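Local coordinates for putative Lipoprotein (Shewanella oneidensis, PDB 3U24) that is of unknown function but binds zinc and calcium ions, and belongs to the DUF885 family, which is probably related to zinc metallopeptidases, at residues A[275-278]-A[279-282]; A[329-332]-A[333-337]; A[511-514]-A[515-519]; A[530-533]-A[534-537]; A[552-555]-A[556-559]. One frame throughout, in Å; residues are numbered along the deposited sequence.

Contact 1: A[275-278]-A[279-282]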
loop_
_atom_site.group_PDB
_atom_site.type_symbol
_atom_site.label_atom_id
_atom_site.label_comp_id
_atom_site.label_asym_id
_atom_site.label_seq_id
_atom_site.Cartn_x
_atom_site.Cartn_y
_atom_site.Cartn_z
ATOM N N GLN A 275 7.906 14.769 -19.796
ATOM C CA GLN A 275 7.246 15.975 -20.318
ATOM C C GLN A 275 7.737 16.375 -21.724
ATOM O O GLN A 275 6.939 16.748 -22.571
ATOM C CB GLN A 275 7.387 17.163 -19.352
ATOM C CG GLN A 275 6.591 17.021 -18.047
ATOM C CD GLN A 275 6.857 18.134 -17.039
ATOM O OE1 GLN A 275 7.860 18.818 -17.111
ATOM N NE2 GLN A 275 5.963 18.304 -16.093
ATOM N N GLY A 276 9.038 16.252 -21.968
ATOM C CA GLY A 276 9.625 16.522 -23.282
ATOM C C GLY A 276 9.075 15.578 -24.332
ATOM O O GLY A 276 8.736 16.027 -25.426
ATOM N N GLU A 277 8.978 14.279 -24.015
ATOM C CA GLU A 277 8.381 13.334 -24.957
ATOM C C GLU A 277 6.900 13.630 -25.211
ATOM O O GLU A 277 6.440 13.579 -26.361
ATOM C CB GLU A 277 8.546 11.899 -24.493
ATOM C CG GLU A 277 10.016 11.483 -24.492
ATOM C CD GLU A 277 10.677 11.675 -25.843
ATOM O OE1 GLU A 277 10.221 11.023 -26.798
ATOM O OE2 GLU A 277 11.613 12.511 -25.953
HETATM N N MSE A 278 6.169 13.951 -24.150
HETATM C CA MSE A 278 4.780 14.359 -24.299
HETATM C C MSE A 278 4.607 15.602 -25.194
HETATM O O MSE A 278 3.632 15.665 -25.956
HETATM C CB MSE A 278 4.143 14.633 -22.942
HETATM C CG MSE A 278 3.963 13.396 -22.106
HETATM SE SE MSE A 278 3.414 13.859 -20.305
HETATM C CE MSE A 278 1.454 13.819 -20.631
ATOM N N ALA A 279 5.521 16.568 -25.085
ATOM C CA ALA A 279 5.465 17.769 -25.906
ATOM C C ALA A 279 5.627 17.410 -27.384
ATOM O O ALA A 279 4.885 17.909 -28.215
ATOM C CB ALA A 279 6.506 18.802 -25.471
ATOM N N LYS A 280 6.549 16.509 -27.691
ATOM C CA LYS A 280 6.747 16.033 -29.065
ATOM C C LYS A 280 5.527 15.340 -29.596
ATOM O O LYS A 280 5.141 15.581 -30.715
ATOM C CB LYS A 280 7.911 15.055 -29.152
ATOM C CG LYS A 280 9.273 15.728 -29.028
ATOM C CD LYS A 280 10.416 14.705 -28.941
ATOM C CE LYS A 280 11.719 15.368 -28.464
ATOM N NZ LYS A 280 12.372 14.596 -27.353
ATOM N N ILE A 281 4.904 14.476 -28.798
ATOM C CA ILE A 281 3.741 13.779 -29.290
ATOM C C ILE A 281 2.638 14.781 -29.550
ATOM O O ILE A 281 1.903 14.667 -30.557
ATOM C CB ILE A 281 3.255 12.661 -28.358
ATOM C CG1 ILE A 281 4.351 11.594 -28.226
ATOM C CG2 ILE A 281 1.980 12.026 -28.904
ATOM C CD1 ILE A 281 4.129 10.573 -27.123
ATOM N N THR A 282 2.530 15.770 -28.669
ATOM C CA THR A 282 1.429 16.693 -28.726
ATOM C C THR A 282 1.552 17.514 -30.000
ATOM O O THR A 282 0.573 17.659 -30.701
ATOM C CB THR A 282 1.350 17.517 -27.431
ATOM O OG1 THR A 282 1.006 16.618 -26.367
ATOM C CG2 THR A 282 0.306 18.632 -27.493
#

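Contact 2: A[329-332]-A[333-337]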
loop_
_atom_site.group_PDB
_atom_site.type_symbol
_atom_site.label_atom_id
_atom_site.label_comp_id
_atom_site.label_asym_id
_atom_site.label_seq_id
_atom_site.Cartn_x
_atom_site.Cartn_y
_atom_site.Cartn_z
ATOM N N GLU A 329 -7.011 -10.595 -24.256
ATOM C CA GLU A 329 -6.207 -9.915 -25.272
ATOM C C GLU A 329 -4.761 -9.680 -24.782
ATOM O O GLU A 329 -3.807 -9.786 -25.540
ATOM C CB GLU A 329 -6.843 -8.589 -25.715
ATOM C CG GLU A 329 -8.079 -8.746 -26.623
ATOM C CD GLU A 329 -8.855 -7.430 -26.878
ATOM O OE1 GLU A 329 -8.623 -6.390 -26.185
ATOM O OE2 GLU A 329 -9.727 -7.441 -27.789
ATOM N N LEU A 330 -4.613 -9.353 -23.516
ATOM C CA LEU A 330 -3.292 -9.170 -22.924
ATOM C C LEU A 330 -2.567 -10.524 -22.839
ATOM O O LEU A 330 -1.360 -10.581 -23.114
ATOM C CB LEU A 330 -3.390 -8.512 -21.517
ATOM C CG LEU A 330 -4.001 -7.075 -21.481
ATOM C CD1 LEU A 330 -4.217 -6.631 -20.053
ATOM C CD2 LEU A 330 -3.116 -6.071 -22.225
ATOM N N ILE A 331 -3.304 -11.588 -22.460
ATOM C CA ILE A 331 -2.760 -12.937 -22.402
ATOM C C ILE A 331 -2.201 -13.310 -23.770
ATOM O O ILE A 331 -1.053 -13.774 -23.879
ATOM C CB ILE A 331 -3.800 -13.981 -21.934
ATOM C CG1 ILE A 331 -4.175 -13.748 -20.450
ATOM C CG2 ILE A 331 -3.288 -15.450 -22.135
ATOM C CD1 ILE A 331 -5.342 -14.618 -19.995
ATOM N N GLU A 332 -2.988 -13.045 -24.811
ATOM C CA GLU A 332 -2.577 -13.376 -26.176
ATOM C C GLU A 332 -1.326 -12.586 -26.520
ATOM O O GLU A 332 -0.365 -13.130 -27.038
ATOM C CB GLU A 332 -3.715 -13.109 -27.180
ATOM C CG GLU A 332 -3.335 -13.252 -28.650
ATOM C CD GLU A 332 -4.401 -12.757 -29.659
ATOM O OE1 GLU A 332 -5.215 -11.825 -29.365
ATOM O OE2 GLU A 332 -4.393 -13.294 -30.794
ATOM N N PHE A 333 -1.323 -11.305 -26.212
ATOM C CA PHE A 333 -0.174 -10.499 -26.544
ATOM C C PHE A 333 1.103 -10.994 -25.806
ATOM O O PHE A 333 2.148 -11.114 -26.409
ATOM C CB PHE A 333 -0.467 -9.020 -26.311
ATOM C CG PHE A 333 0.699 -8.146 -26.577
ATOM C CD1 PHE A 333 1.675 -7.964 -25.600
ATOM C CD2 PHE A 333 0.858 -7.530 -27.819
ATOM C CE1 PHE A 333 2.792 -7.193 -25.850
ATOM C CE2 PHE A 333 1.981 -6.734 -28.061
ATOM C CZ PHE A 333 2.949 -6.570 -27.068
ATOM N N VAL A 334 1.008 -11.308 -24.527
ATOM C CA VAL A 334 2.158 -11.763 -23.774
ATOM C C VAL A 334 2.699 -13.076 -24.308
ATOM O O VAL A 334 3.917 -13.247 -24.432
ATOM C CB VAL A 334 1.834 -11.940 -22.298
ATOM C CG1 VAL A 334 2.915 -12.766 -21.622
ATOM C CG2 VAL A 334 1.692 -10.567 -21.659
ATOM N N ASN A 335 1.793 -13.976 -24.677
ATOM C CA ASN A 335 2.199 -15.214 -25.328
ATOM C C ASN A 335 2.833 -15.004 -26.678
ATOM O O ASN A 335 3.878 -15.553 -26.941
ATOM C CB ASN A 335 1.019 -16.177 -25.439
ATOM C CG ASN A 335 0.576 -16.668 -24.079
ATOM O OD1 ASN A 335 1.389 -16.729 -23.159
ATOM N ND2 ASN A 335 -0.693 -17.008 -23.938
ATOM N N GLN A 336 2.197 -14.220 -27.524
ATOM C CA GLN A 336 2.733 -13.981 -28.842
ATOM C C GLN A 336 4.138 -13.384 -28.768
ATOM O O GLN A 336 5.004 -13.795 -29.508
ATOM C CB GLN A 336 1.827 -13.061 -29.653
ATOM C CG GLN A 336 0.590 -13.757 -30.199
ATOM C CD GLN A 336 0.885 -14.770 -31.298
ATOM O OE1 GLN A 336 1.762 -14.578 -32.134
ATOM N NE2 GLN A 336 0.122 -15.830 -31.319
ATOM N N LYS A 337 4.365 -12.460 -27.840
ATOM C CA LYS A 337 5.637 -11.733 -27.771
ATOM C C LYS A 337 6.647 -12.393 -26.840
ATOM O O LYS A 337 7.757 -11.888 -26.657
ATOM C CB LYS A 337 5.385 -10.276 -27.326
ATOM C CG LYS A 337 4.481 -9.514 -28.285
ATOM C CD LYS A 337 5.232 -9.095 -29.528
ATOM C CE LYS A 337 4.297 -8.700 -30.671
ATOM N NZ LYS A 337 5.126 -8.022 -31.712
#

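Contact 3: A[511-514]-A[515-519]. With ACY (acetic acid), chain Q.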
loop_
_atom_site.group_PDB
_atom_site.type_symbol
_atom_site.label_atom_id
_atom_site.label_comp_id
_atom_site.label_asym_id
_atom_site.label_seq_id
_atom_site.Cartn_x
_atom_site.Cartn_y
_atom_site.Cartn_z
ATOM N N TRP A 511 -2.108 15.796 -1.384
ATOM C CA TRP A 511 -1.555 16.616 -0.325
ATOM C C TRP A 511 -1.893 16.049 1.056
ATOM O O TRP A 511 -1.006 15.859 1.900
ATOM C CB TRP A 511 -2.068 18.051 -0.459
ATOM C CG TRP A 511 -1.857 18.873 0.772
ATOM C CD1 TRP A 511 -2.800 19.230 1.721
ATOM C CD2 TRP A 511 -0.596 19.454 1.249
ATOM N NE1 TRP A 511 -2.213 19.978 2.732
ATOM C CE2 TRP A 511 -0.908 20.156 2.497
ATOM C CE3 TRP A 511 0.700 19.504 0.760
ATOM C CZ2 TRP A 511 0.050 20.831 3.211
ATOM C CZ3 TRP A 511 1.661 20.180 1.498
ATOM C CH2 TRP A 511 1.344 20.841 2.681
ATOM N N ARG A 512 -3.178 15.786 1.288
ATOM C CA ARG A 512 -3.628 15.238 2.557
ATOM C C ARG A 512 -2.902 13.942 2.921
ATOM O O ARG A 512 -2.449 13.765 4.041
ATOM C CB ARG A 512 -5.134 14.978 2.543
ATOM C CG ARG A 512 -5.683 14.545 3.908
ATOM C CD ARG A 512 -7.201 14.313 3.870
ATOM N NE ARG A 512 -7.811 14.224 5.215
ATOM C CZ ARG A 512 -8.171 13.090 5.821
ATOM N NH1 ARG A 512 -7.991 11.905 5.216
ATOM N NH2 ARG A 512 -8.717 13.137 7.047
ATOM N N ARG A 513 -2.797 13.048 1.961
ATOM C CA ARG A 513 -2.138 11.764 2.170
ATOM C C ARG A 513 -0.650 11.949 2.584
ATOM O O ARG A 513 -0.145 11.241 3.480
ATOM C CB ARG A 513 -2.279 10.940 0.898
ATOM C CG ARG A 513 -1.633 9.579 0.916
ATOM C CD ARG A 513 -2.114 8.822 -0.311
ATOM N NE ARG A 513 -1.327 7.627 -0.546
ATOM C CZ ARG A 513 -1.420 6.864 -1.632
ATOM N NH1 ARG A 513 -2.292 7.174 -2.600
ATOM N NH2 ARG A 513 -0.625 5.796 -1.746
ATOM N N ALA A 514 0.012 12.926 1.965
ATOM C CA ALA A 514 1.415 13.273 2.272
ATOM C C ALA A 514 1.582 13.973 3.614
ATOM O O ALA A 514 2.664 13.902 4.196
ATOM C CB ALA A 514 2.015 14.123 1.174
ATOM N N THR A 515 0.542 14.640 4.109
ATOM C CA THR A 515 0.607 15.257 5.406
ATOM C C THR A 515 0.467 14.199 6.481
ATOM O O THR A 515 0.969 14.375 7.583
ATOM C CB THR A 515 -0.497 16.325 5.634
ATOM O OG1 THR A 515 -1.824 15.731 5.624
ATOM C CG2 THR A 515 -0.444 17.405 4.587
ATOM N N LEU A 516 -0.216 13.103 6.176
ATOM C CA LEU A 516 -0.548 12.094 7.181
ATOM C C LEU A 516 0.346 10.865 7.134
ATOM O O LEU A 516 0.433 10.142 8.088
ATOM C CB LEU A 516 -2.041 11.687 7.078
ATOM C CG LEU A 516 -3.029 12.793 7.538
ATOM C CD1 LEU A 516 -4.487 12.459 7.183
ATOM C CD2 LEU A 516 -2.878 13.067 9.026
ATOM N N SER A 517 0.989 10.631 6.009
ATOM C CA SER A 517 1.899 9.506 5.848
ATOM C C SER A 517 3.215 9.999 5.234
ATOM O O SER A 517 3.297 11.108 4.671
ATOM C CB SER A 517 1.269 8.464 4.930
ATOM O OG SER A 517 1.211 8.966 3.603
ATOM N N GLN A 518 4.238 9.177 5.374
ATOM C CA GLN A 518 5.575 9.463 4.882
ATOM C C GLN A 518 6.116 8.198 4.200
ATOM O O GLN A 518 5.783 7.072 4.646
ATOM C CB GLN A 518 6.498 9.831 6.046
ATOM C CG GLN A 518 5.874 10.772 7.056
ATOM C CD GLN A 518 5.069 10.025 8.077
ATOM O OE1 GLN A 518 5.382 8.900 8.384
ATOM N NE2 GLN A 518 4.020 10.636 8.584
ATOM N N VAL A 519 6.885 8.401 3.114
ATOM C CA VAL A 519 7.640 7.354 2.415
ATOM C C VAL A 519 6.781 6.446 1.526
ATOM O O VAL A 519 7.140 6.152 0.372
ATOM C CB VAL A 519 8.535 6.567 3.411
ATOM C CG1 VAL A 519 9.125 5.347 2.772
ATOM C CG2 VAL A 519 9.662 7.474 3.911
HETATM C C ACY Q . 2.861 7.963 10.723
HETATM O O ACY Q . 2.039 8.818 10.299
HETATM O OXT ACY Q . 3.764 7.442 9.998
HETATM C CH3 ACY Q . 2.735 7.493 12.133
HETATM O O HOH W 1 0.579 6.936 1.685
#

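Contact 4: A[530-533]-A[534-537]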
loop_
_atom_site.group_PDB
_atom_site.type_symbol
_atom_site.label_atom_id
_atom_site.label_comp_id
_atom_site.label_asym_id
_atom_site.label_seq_id
_atom_site.Cartn_x
_atom_site.Cartn_y
_atom_site.Cartn_z
ATOM N N GLU A 530 14.300 0.837 -9.790
ATOM C CA GLU A 530 15.294 -0.223 -9.515
ATOM C C GLU A 530 15.155 -1.412 -10.453
ATOM O O GLU A 530 16.144 -1.959 -10.863
ATOM C CB GLU A 530 15.263 -0.707 -8.056
ATOM C CG GLU A 530 15.940 0.202 -7.050
ATOM C CD GLU A 530 16.126 -0.480 -5.695
ATOM O OE1 GLU A 530 15.145 -0.588 -4.942
ATOM O OE2 GLU A 530 17.234 -0.956 -5.389
ATOM N N ILE A 531 13.934 -1.814 -10.776
ATOM C CA ILE A 531 13.686 -2.949 -11.675
ATOM C C ILE A 531 14.143 -2.650 -13.116
ATOM O O ILE A 531 14.886 -3.456 -13.731
ATOM C CB ILE A 531 12.202 -3.402 -11.665
ATOM C CG1 ILE A 531 11.823 -3.963 -10.293
ATOM C CG2 ILE A 531 11.941 -4.465 -12.727
ATOM C CD1 ILE A 531 10.327 -4.202 -10.104
ATOM N N TYR A 532 13.742 -1.499 -13.643
ATOM C CA TYR A 532 14.160 -1.081 -14.987
ATOM C C TYR A 532 15.674 -0.919 -15.066
ATOM O O TYR A 532 16.289 -1.437 -15.992
ATOM C CB TYR A 532 13.477 0.236 -15.421
ATOM C CG TYR A 532 13.526 0.467 -16.906
ATOM C CD1 TYR A 532 14.630 1.081 -17.508
ATOM C CD2 TYR A 532 12.469 0.064 -17.734
ATOM C CE1 TYR A 532 14.673 1.300 -18.893
ATOM C CE2 TYR A 532 12.508 0.243 -19.134
ATOM C CZ TYR A 532 13.622 0.849 -19.712
ATOM O OH TYR A 532 13.660 1.045 -21.093
ATOM N N ASP A 533 16.278 -0.209 -14.124
ATOM C CA ASP A 533 17.755 -0.069 -14.124
ATOM C C ASP A 533 18.447 -1.435 -13.950
ATOM O O ASP A 533 19.395 -1.715 -14.631
ATOM C CB ASP A 533 18.249 0.884 -13.041
ATOM C CG ASP A 533 17.765 2.332 -13.248
ATOM O OD1 ASP A 533 17.362 2.691 -14.404
ATOM O OD2 ASP A 533 17.795 3.099 -12.224
ATOM N N PHE A 534 17.962 -2.288 -13.060
ATOM C CA PHE A 534 18.525 -3.633 -12.989
ATOM C C PHE A 534 18.385 -4.376 -14.314
ATOM O O PHE A 534 19.306 -5.032 -14.734
ATOM C CB PHE A 534 17.907 -4.466 -11.862
ATOM C CG PHE A 534 18.370 -5.906 -11.836
ATOM C CD1 PHE A 534 19.725 -6.221 -11.964
ATOM C CD2 PHE A 534 17.466 -6.923 -11.662
ATOM C CE1 PHE A 534 20.150 -7.532 -11.941
ATOM C CE2 PHE A 534 17.880 -8.234 -11.614
ATOM C CZ PHE A 534 19.214 -8.553 -11.786
ATOM N N ARG A 535 17.246 -4.254 -14.981
ATOM C CA ARG A 535 17.097 -4.910 -16.258
ATOM C C ARG A 535 18.152 -4.427 -17.241
ATOM O O ARG A 535 18.809 -5.247 -17.899
ATOM C CB ARG A 535 15.733 -4.735 -16.860
ATOM C CG ARG A 535 15.651 -5.479 -18.169
ATOM C CD ARG A 535 14.341 -5.242 -18.847
ATOM N NE ARG A 535 14.330 -3.993 -19.579
ATOM C CZ ARG A 535 13.308 -3.560 -20.288
ATOM N NH1 ARG A 535 12.159 -4.243 -20.327
ATOM N NH2 ARG A 535 13.434 -2.436 -20.961
ATOM N N GLU A 536 18.322 -3.117 -17.346
ATOM C CA GLU A 536 19.272 -2.601 -18.327
ATOM C C GLU A 536 20.683 -3.031 -17.980
ATOM O O GLU A 536 21.465 -3.287 -18.858
ATOM C CB GLU A 536 19.166 -1.094 -18.477
ATOM C CG GLU A 536 17.822 -0.596 -19.042
ATOM C CD GLU A 536 17.423 -1.229 -20.390
ATOM O OE1 GLU A 536 18.103 -0.977 -21.409
ATOM O OE2 GLU A 536 16.409 -1.976 -20.427
ATOM N N GLU A 537 20.997 -3.113 -16.693
ATOM C CA GLU A 537 22.287 -3.625 -16.211
ATOM C C GLU A 537 22.508 -5.098 -16.582
ATOM O O GLU A 537 23.601 -5.514 -16.930
ATOM C CB GLU A 537 22.359 -3.456 -14.689
ATOM C CG GLU A 537 23.559 -4.126 -14.044
ATOM C CD GLU A 537 23.603 -3.951 -12.540
ATOM O OE1 GLU A 537 22.556 -3.769 -11.898
ATOM O OE2 GLU A 537 24.712 -4.014 -11.980
HETATM O O HOH W 2 16.356 0.358 -23.055
#

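Contact 5: A[552-555]-A[556-559]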
loop_
_atom_site.group_PDB
_atom_site.type_symbol
_atom_site.label_atom_id
_atom_site.label_comp_id
_atom_site.label_asym_id
_atom_site.label_seq_id
_atom_site.Cartn_x
_atom_site.Cartn_y
_atom_site.Cartn_z
ATOM N N HIS A 552 12.545 -12.176 -16.843
ATOM C CA HIS A 552 11.294 -11.985 -16.123
ATOM C C HIS A 552 11.006 -13.114 -15.200
ATOM O O HIS A 552 10.655 -12.892 -14.042
ATOM C CB HIS A 552 10.115 -11.769 -17.080
ATOM C CG HIS A 552 10.093 -10.399 -17.745
ATOM N ND1 HIS A 552 9.487 -10.181 -18.939
ATOM C CD2 HIS A 552 10.634 -9.166 -17.345
ATOM C CE1 HIS A 552 9.651 -8.878 -19.298
ATOM N NE2 HIS A 552 10.341 -8.252 -18.317
ATOM N N GLU A 553 11.131 -14.342 -15.683
ATOM C CA GLU A 553 10.755 -15.514 -14.884
ATOM C C GLU A 553 11.696 -15.722 -13.700
ATOM O O GLU A 553 11.281 -16.101 -12.599
ATOM C CB GLU A 553 10.687 -16.769 -15.759
ATOM C CG GLU A 553 9.465 -16.721 -16.683
ATOM C CD GLU A 553 9.430 -17.791 -17.757
ATOM O OE1 GLU A 553 10.211 -18.772 -17.689
ATOM O OE2 GLU A 553 8.600 -17.665 -18.684
ATOM N N LYS A 554 12.963 -15.440 -13.908
ATOM C CA LYS A 554 13.916 -15.566 -12.823
ATOM C C LYS A 554 13.661 -14.451 -11.794
ATOM O O LYS A 554 13.661 -14.715 -10.572
ATOM C CB LYS A 554 15.339 -15.502 -13.358
ATOM C CG LYS A 554 16.416 -15.625 -12.290
ATOM C CD LYS A 554 16.643 -17.065 -11.843
ATOM C CE LYS A 554 17.978 -17.214 -11.107
ATOM N NZ LYS A 554 17.836 -18.210 -9.999
ATOM N N PHE A 555 13.425 -13.225 -12.282
ATOM C CA PHE A 555 13.076 -12.108 -11.387
ATOM C C PHE A 555 11.881 -12.429 -10.516
ATOM O O PHE A 555 11.913 -12.158 -9.318
ATOM C CB PHE A 555 12.831 -10.810 -12.151
ATOM C CG PHE A 555 12.574 -9.632 -11.259
ATOM C CD1 PHE A 555 13.614 -8.910 -10.746
ATOM C CD2 PHE A 555 11.297 -9.275 -10.916
ATOM C CE1 PHE A 555 13.401 -7.834 -9.925
ATOM C CE2 PHE A 555 11.053 -8.176 -10.112
ATOM C CZ PHE A 555 12.119 -7.486 -9.586
ATOM N N LEU A 556 10.841 -13.015 -11.098
ATOM C CA LEU A 556 9.629 -13.272 -10.366
ATOM C C LEU A 556 9.723 -14.504 -9.463
ATOM O O LEU A 556 8.802 -14.752 -8.696
ATOM C CB LEU A 556 8.443 -13.427 -11.304
ATOM C CG LEU A 556 8.107 -12.233 -12.183
ATOM C CD1 LEU A 556 7.226 -12.635 -13.349
ATOM C CD2 LEU A 556 7.474 -11.127 -11.336
ATOM N N SER A 557 10.830 -15.227 -9.478
ATOM C CA SER A 557 10.882 -16.535 -8.801
ATOM C C SER A 557 11.165 -16.383 -7.325
ATOM O O SER A 557 10.933 -17.301 -6.594
ATOM C CB SER A 557 11.952 -17.468 -9.409
ATOM O OG SER A 557 13.270 -16.946 -9.260
ATOM N N TYR A 558 11.623 -15.219 -6.883
ATOM C CA TYR A 558 11.963 -14.994 -5.483
ATOM C C TYR A 558 10.776 -14.503 -4.640
ATOM O O TYR A 558 10.881 -14.408 -3.417
ATOM C CB TYR A 558 13.103 -13.962 -5.415
ATOM C CG TYR A 558 14.360 -14.440 -6.102
ATOM C CD1 TYR A 558 15.289 -15.200 -5.414
ATOM C CD2 TYR A 558 14.589 -14.188 -7.425
ATOM C CE1 TYR A 558 16.428 -15.657 -6.020
ATOM C CE2 TYR A 558 15.734 -14.645 -8.049
ATOM C CZ TYR A 558 16.648 -15.362 -7.337
ATOM O OH TYR A 558 17.787 -15.842 -7.943
ATOM N N GLY A 559 9.660 -14.189 -5.283
ATOM C CA GLY A 559 8.531 -13.590 -4.576
ATOM C C GLY A 559 8.809 -12.141 -4.192
ATOM O O GLY A 559 9.714 -11.499 -4.726
HETATM O O HOH W 3 15.431 -18.708 -8.787
HETATM O O HOH W 4 10.254 -12.309 -7.114
#

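Contact 1: A[275-278]-A[279-282]
Two successive turns of helix 260-289 carry this contact, and the salt bridge between E277 and K280 spans their outer side. K280 NZ meets E277 OE2 at 2.6 Å. It comes on the syn side of that oxygen, 28° out of the carboxylate plane. The two side chains pass each other at a slant rather than running alongside. The glutamate chain folds at its second torsion (chi2 -56°), which brings OE2 back over the next turn. With an alanine here in place of E277 the carboxylate is gone, and K280 NZ is likely to lose its charge partner and turn freely. M278 O is the second gripped atom. It accepts T282 N at 2.9 Å and T282 OG1 at 2.8 Å, from opposite faces of its carbonyl plane. The threonine hydroxyl lies anti to its own carbonyl carbon, and this points OG1 back along the helix. The backbone bonds from A279 N to Q275 O and from I281 N to E277 O continue the helix. M278 is a selenomethionine, and its side chain packs on Y466 and L470 of helix 459-485 and on I306 of helix 298-309. Q275 NE2 bonds E499 OE1; the Q275 side chain also lies about 4 Å from that of D272, a residue seen to bind zinc. The chemistry is thus divided: an ion pair sits on the more exposed side, while on the buried side the hydroxyl of T282 is satisfied within its own helix.

Contact 2: A[329-332]-A[333-337]
E332 O accepts Q336 N at 2.8 Å, the shortest of the four backbone bonds that join 329-332 to 333-337. The N-H...O angle is 169°, and the donor lies nearly along the C=O axis. The other three bonds run from F333 N to E329 O, V334 N to L330 O and N335 N to I331 O, so this part of helix 319-337 is regular. Side chains add lighter contacts. I331 and N335 lie side by side and point the same way. I331 CG2 touches N335 ND2 at 3.5 Å. The CG2 branch is anti to the backbone N, and this sets it on the side of the asparagine amide. Beside them, the CG atoms of E332 and Q336 come to 4.2 Å. On another side, K337 CG sits 3.5 Å above one face of the F333 ring, offset toward its rim. V334 CG2 rests 3.4 Å from L330 O. E332, N335 and Q336 lie on the exposed side; L330 and V334 are buried. E329, salt-bridged to K325, has its side chain about 4 Å from a bound zinc ion. L330, F333 and V334 pack on M449 of helix 435-451. L330 also reaches helix 401-409 at N406 and I407, and the F333 ring meets Y454 edge-to-face.

Contact 3: A[511-514]-A[515-519]
T515 crosses W511 at about a right angle and sets its methyl over one face of the indole. T515 CG2 lies 3.7 Å from the centroid of the five-membered ring of W511, 22° off the ring normal, a CH-pi contact. The methyl is anti to the carbonyl carbon of T515. The same rotation (chi1 64°) puts OG1 between the backbone N and the carbonyl carbon, where it bonds R512 O at 2.6 Å. T515 thus touches the indole with its methyl and holds the R512 carbonyl with its hydroxyl. R512 and L516 cross at a slant. The arginine is extended from CG to NE, and L516 CD1 stands 4.0 Å above the guanidinium plane, over its centre. These contacts mark the C-terminal end of helix 504-516, where S517 is the first residue to leave helical backbone angles. R513 O is gripped there by three donors. S517 N reaches it at 2.8 Å and S517 OG at 2.7 Å, the hydroxyl lying 43° out of the carbonyl plane. L516 N is the third, more distant and well above that plane. A water at the edge of the R513 guanidinium, in its plane, accepts from NE and donates to S517 OG. R513 NH2 turns instead to Q520 and Y524. Beyond the helix, Q518 NE2 bonds the O atom of an acetic acid molecule at 3.2 Å. The acid probably comes from the crystallisation liquor. A514 packs on L478 and I482 of helix 459-485, and W511 lies near E489, a calcium-binding residue.

Contact 4: A[530-533]-A[534-537]
The guanidinium of R535 has Y532 CD2 over one face, 4.2 Å above the plane and toward the rim, and E536 OE2 at its edge, in plane. The edge contact is a salt bridge: R535 NE and NH2 both bond E536 OE2, at 3.0 Å and 3.1 Å. They meet that oxygen from nearly along its C-O direction. The phenol of Y532 and the guanidinium are inclined at 46°, and Y532 CE2 approaches R535 NH2 at 3.4 Å. On the same side of the ring plane, toward CE1, E536 CG comes to 3.7 Å of Y532 CE1; ring and carboxylate planes are 20° apart. The arginine's third torsion (chi3 82°) carries the guanidinium round to the tyrosine. The two bonds to E536 OE2, with those to E451 and Y444, probably fix the guanidinium's rotation. At the F534 ring, E537 OE1 lies at the edge, in plane, and is salt-bridged to R567 NE. Helix 435-451 faces this part of helix 523-542: E451 OE1 forms a salt bridge with R535 NH2, E451 OE2 a hydrogen bond with Y532 OH, and Y444 takes R535 NH1. F534 packs on M570 of helix 563-571 and F551 of helix 548-555.

Contact 5: A[552-555]-A[556-559]
L556 N bonds H552 O at 3.0 Å in the last turn of helix 548-555, and S557 N then meets K554 O at 3.1 Å from 67° out of its carbonyl plane. The side chain of the serine adds a shorter bond: S557 OG reaches K554 O at 2.6 Å, tilted by only 17° from that plane. S557 OG stands between its own backbone N and carbonyl carbon (chi1 63°), and this turns it back to K554 O. K554 and Y558 cross at a slant. The lysine bends at its second and fourth torsions, and K554 NZ donates to Y558 OH at 3.1 Å. One water accepts from K554 NZ and donates to S557 OG. The ring of Y558 lies beside the helix end, with F555 O at its edge, in plane, 3.9 Å from Y558 CD2. A leucine in place of Y558 would lack the phenol, and K554 NZ would probably lose this acceptor and turn more freely. Y558 packs on I566 and L569 of helix 563-571. L556 meets Q417 and Y420 of helix 414-423, and the H552 ring meets W441 of helix 435-451 edge-to-face.

The five contacts follow one another along the chain; none nests in or crosses another. None closes a long loop, since each joins adjoining residues. Contact 1 lies within helix 260-289 and contact 2 within helix 319-337, with centres about 28 Å apart. Contact 3 closes helix 504-516, on the opposite side of the chain's centre from contacts 2 and 5. Contact 4 is on the next helix, 523-542, and contact 5 ends helix 548-555. Contacts 4 and 5 touch directly, I531 CG1 to F555 CZ at 3.6 Å. Contacts 2, 4 and 5 all pack on helix 435-451, which carries the zinc ligand E439. Contacts 1 and 3 share helix 459-485.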